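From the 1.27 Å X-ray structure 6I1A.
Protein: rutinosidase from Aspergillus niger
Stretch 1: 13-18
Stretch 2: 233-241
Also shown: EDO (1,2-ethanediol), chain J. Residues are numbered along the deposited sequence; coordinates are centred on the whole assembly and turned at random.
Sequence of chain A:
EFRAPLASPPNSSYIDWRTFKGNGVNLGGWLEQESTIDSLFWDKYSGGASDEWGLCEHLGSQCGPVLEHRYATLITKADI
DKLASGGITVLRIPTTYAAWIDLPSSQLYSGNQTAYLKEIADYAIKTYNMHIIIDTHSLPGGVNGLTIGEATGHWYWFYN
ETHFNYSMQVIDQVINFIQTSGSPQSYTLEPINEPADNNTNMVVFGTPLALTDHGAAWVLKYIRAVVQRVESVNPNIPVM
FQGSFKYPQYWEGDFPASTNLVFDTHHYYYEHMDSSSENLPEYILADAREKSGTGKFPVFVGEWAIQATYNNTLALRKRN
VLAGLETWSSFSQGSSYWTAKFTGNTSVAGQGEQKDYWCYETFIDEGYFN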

# COMPACT_ATOMS: atom_id res chain seq x y z
N SER A 13 18.54 -6.91 -35.08
CA SER A 13 17.09 -6.70 -35.33
C SER A 13 16.25 -7.14 -34.12
O SER A 13 15.12 -6.73 -34.07
N TYR A 14 16.81 -7.86 -33.15
CA TYR A 14 16.05 -8.18 -31.89
C TYR A 14 16.03 -6.94 -31.00
O TYR A 14 16.93 -6.09 -31.03
N ILE A 15 15.04 -6.84 -30.13
CA ILE A 15 15.01 -5.61 -29.30
C ILE A 15 15.77 -5.82 -28.00
O ILE A 15 15.85 -6.97 -27.45
N ASP A 16 16.31 -4.71 -27.52
CA ASP A 16 16.93 -4.60 -26.22
C ASP A 16 15.96 -3.82 -25.35
O ASP A 16 15.78 -2.65 -25.58
N TRP A 17 15.28 -4.50 -24.44
CA TRP A 17 14.28 -3.80 -23.60
C TRP A 17 14.93 -2.68 -22.78
O TRP A 17 14.20 -1.90 -22.15
N ARG A 18 16.26 -2.63 -22.62
CA ARG A 18 16.90 -1.53 -21.90
C ARG A 18 16.81 -0.22 -22.69
O ARG A 18 16.94 0.85 -22.06
N VAL A 233 17.08 -22.33 -26.83
CA VAL A 233 16.60 -22.31 -28.23
C VAL A 233 17.02 -21.02 -28.93
O VAL A 233 17.54 -21.09 -30.10
N ASN A 234 16.76 -19.87 -28.34
CA ASN A 234 17.00 -18.59 -29.02
C ASN A 234 17.10 -17.57 -27.90
O ASN A 234 16.08 -17.01 -27.47
N PRO A 235 18.28 -17.26 -27.42
CA PRO A 235 18.46 -16.39 -26.28
C PRO A 235 18.12 -14.92 -26.60
O PRO A 235 18.09 -14.14 -25.67
N ASN A 236 17.92 -14.62 -27.87
CA ASN A 236 17.61 -13.25 -28.30
C ASN A 236 16.12 -12.97 -28.08
O ASN A 236 15.72 -11.78 -28.14
N ILE A 237 15.31 -13.99 -27.81
CA ILE A 237 13.86 -13.73 -27.46
C ILE A 237 13.84 -13.26 -26.02
O ILE A 237 14.18 -14.00 -25.13
N PRO A 238 13.34 -12.03 -25.70
CA PRO A 238 13.27 -11.60 -24.32
C PRO A 238 12.16 -12.33 -23.56
O PRO A 238 11.14 -12.74 -24.17
N VAL A 239 12.38 -12.51 -22.28
CA VAL A 239 11.37 -13.05 -21.33
C VAL A 239 10.87 -11.88 -20.48
O VAL A 239 11.68 -11.14 -19.84
N MET A 240 9.55 -11.71 -20.45
CA MET A 240 8.89 -10.70 -19.63
C MET A 240 8.27 -11.38 -18.40
O MET A 240 7.39 -12.28 -18.53
N PHE A 241 8.79 -11.01 -17.25
CA PHE A 241 8.43 -11.58 -15.95
C PHE A 241 7.42 -10.66 -15.26
O PHE A 241 7.78 -9.53 -14.87

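The apolar centre of the contact is built around W17, whose CA-to-CB bond points toward the second stretch. With chi1 at -88° and chi2 at 104°, its buried indole meets two side chains in different ways. P238 lies at the edge of the ring system, near its plane, with W17 CD1 3.6 Å from P238 CB. M240 instead covers one face: its terminal methyl, CE, sits 4.3 Å from the centroid of the six-membered ring and 27° off the normal, a CH-pi contact in which M240 CE comes within 3.9 Å of W17 CZ2. M240 reaches this position from the strand 239-241 through an extended chain, t at chi1 and chi2, that turns only at chi3 (m). Its neighbour V239 points away, as expected for the alternation of side chains along a strand. The indole nitrogen of W17 is satisfied elsewhere in the structure.

P238 also meets I15, whose CA-to-CB bond runs sideways to the contact. In its p, t rotamer I15 places CG1 4.4 Å from P238 CG, a looser apolar contact than that with W17. I237, with its CA-to-CB bond directed away, contributes little.

Farther out, Y14 packs against the type I turn from N234 to I237. Its m rotamer (chi1 -69°, chi2 83°) lays one face of the phenol against N236, itself in the m rotamer. N236 CB stands 3.4 Å from the centroid of the Y14 ring and only 10° off the normal, so this CH-pi contact is almost directly over the ring centre. The turn is closed by a backbone hydrogen bond from I237 N to N234 O (3.1 Å). N234, t at chi1, reinforces it by accepting a hydrogen bond at OD1 from N236 N (3.1 Å), and a weak one from N236 ND2 (3.4 Å). The other end of the same amide reaches across the interface: N234 ND2 donates to Y14 OH at 3.0 Å, with a nearly straight angle of 165°. This is the only direct hydrogen bond between the stretches.

A water adds a second polar link, donating to both I15 O and N236 O, with its oxygen 2.7 Å from each, and so bridges two backbone carbonyls. D16 points away from the second stretch; its OD1 accepts hydrogen bonds from R18 N (2.9 Å) and from O2 of the bound 1,2-ethanediol (EDO; 2.7 Å), probably acquired from the crystallisation liquor. EDO O2 also lies at the edge of the R18 guanidinium, 3.2 Å from R18 NE.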

# COMPACT_ATOMS: atom_id res chain seq x y z
CB SER A 13 16.66 -7.41 -36.56
OG SER A 13 17.12 -8.75 -36.52
CB TYR A 14 16.64 -9.38 -31.13
CG TYR A 14 16.46 -10.68 -31.84
CD1 TYR A 14 17.32 -11.11 -32.87
CD2 TYR A 14 15.43 -11.54 -31.52
CE1 TYR A 14 17.15 -12.34 -33.50
CE2 TYR A 14 15.22 -12.74 -32.18
CZ TYR A 14 16.12 -13.20 -33.15
OH TYR A 14 15.86 -14.40 -33.76
CB ILE A 15 13.58 -5.12 -29.09
CG1 ILE A 15 12.82 -5.96 -28.09
CG2 ILE A 15 12.84 -5.00 -30.44
CD1 ILE A 15 11.60 -5.19 -27.52
CB ASP A 16 18.28 -3.89 -26.30
CG ASP A 16 18.99 -3.82 -24.99
OD1 ASP A 16 18.42 -4.11 -23.95
OD2 ASP A 16 20.20 -3.48 -25.01
CB TRP A 17 13.55 -4.80 -22.70
CG TRP A 17 12.35 -5.38 -23.37
CD1 TRP A 17 12.19 -6.63 -23.92
CD2 TRP A 17 11.07 -4.74 -23.53
NE1 TRP A 17 10.96 -6.78 -24.46
CE2 TRP A 17 10.22 -5.65 -24.19
CE3 TRP A 17 10.55 -3.46 -23.19
CZ2 TRP A 17 8.91 -5.33 -24.56
CZ3 TRP A 17 9.24 -3.16 -23.53
CH2 TRP A 17 8.41 -4.12 -24.15
CB ARG A 18 18.35 -1.88 -21.53
CG ARG A 18 18.45 -2.93 -20.45
CD ARG A 18 19.90 -3.43 -20.25
NE ARG A 18 19.97 -4.61 -19.37
CZ ARG A 18 19.75 -4.54 -18.10
NH1 ARG A 18 19.54 -3.36 -17.51
NH2 ARG A 18 19.80 -5.63 -17.34
CB VAL A 233 15.08 -22.45 -28.24
CG1 VAL A 233 14.53 -22.31 -29.64
CG2 VAL A 233 14.64 -23.76 -27.60
CB ASN A 234 15.95 -18.22 -30.07
CG ASN A 234 16.34 -16.96 -30.79
OD1 ASN A 234 17.22 -16.20 -30.39
ND2 ASN A 234 15.54 -16.69 -31.82
CB PRO A 235 19.92 -16.58 -25.86
CG PRO A 235 20.56 -17.04 -27.12
CD PRO A 235 19.57 -17.87 -27.87
CB ASN A 236 17.99 -13.05 -29.76
CG ASN A 236 19.49 -13.10 -29.93
OD1 ASN A 236 20.18 -12.33 -29.28
ND2 ASN A 236 19.93 -14.12 -30.63
CB ILE A 237 13.01 -15.01 -27.63
CG1 ILE A 237 13.03 -15.55 -29.06
CG2 ILE A 237 11.58 -14.74 -27.14
CD1 ILE A 237 12.43 -16.90 -29.16
CB PRO A 238 12.89 -10.11 -24.42
CG PRO A 238 13.17 -9.75 -25.85
CD PRO A 238 12.94 -10.98 -26.68
CB VAL A 239 11.92 -14.19 -20.46
CG1 VAL A 239 10.96 -14.56 -19.36
CG2 VAL A 239 12.24 -15.41 -21.33
CB MET A 240 7.81 -10.02 -20.47
CG MET A 240 7.01 -8.99 -19.67
SD MET A 240 5.98 -7.91 -20.72
CE MET A 240 7.22 -6.83 -21.41
CB PHE A 241 9.67 -11.78 -15.10
CG PHE A 241 9.43 -12.38 -13.75
CD1 PHE A 241 8.26 -13.08 -13.44
CD2 PHE A 241 10.40 -12.26 -12.78
CE1 PHE A 241 8.05 -13.59 -12.16
CE2 PHE A 241 10.20 -12.80 -11.51
CZ PHE A 241 9.03 -13.44 -11.19
C1 EDO J . 16.90 -6.86 -21.43
O1 EDO J . 17.19 -7.00 -20.11
C2 EDO J . 18.13 -7.04 -22.32
O2 EDO J . 19.13 -6.03 -22.12
O HOH W 1 16.84 -9.47 -27.45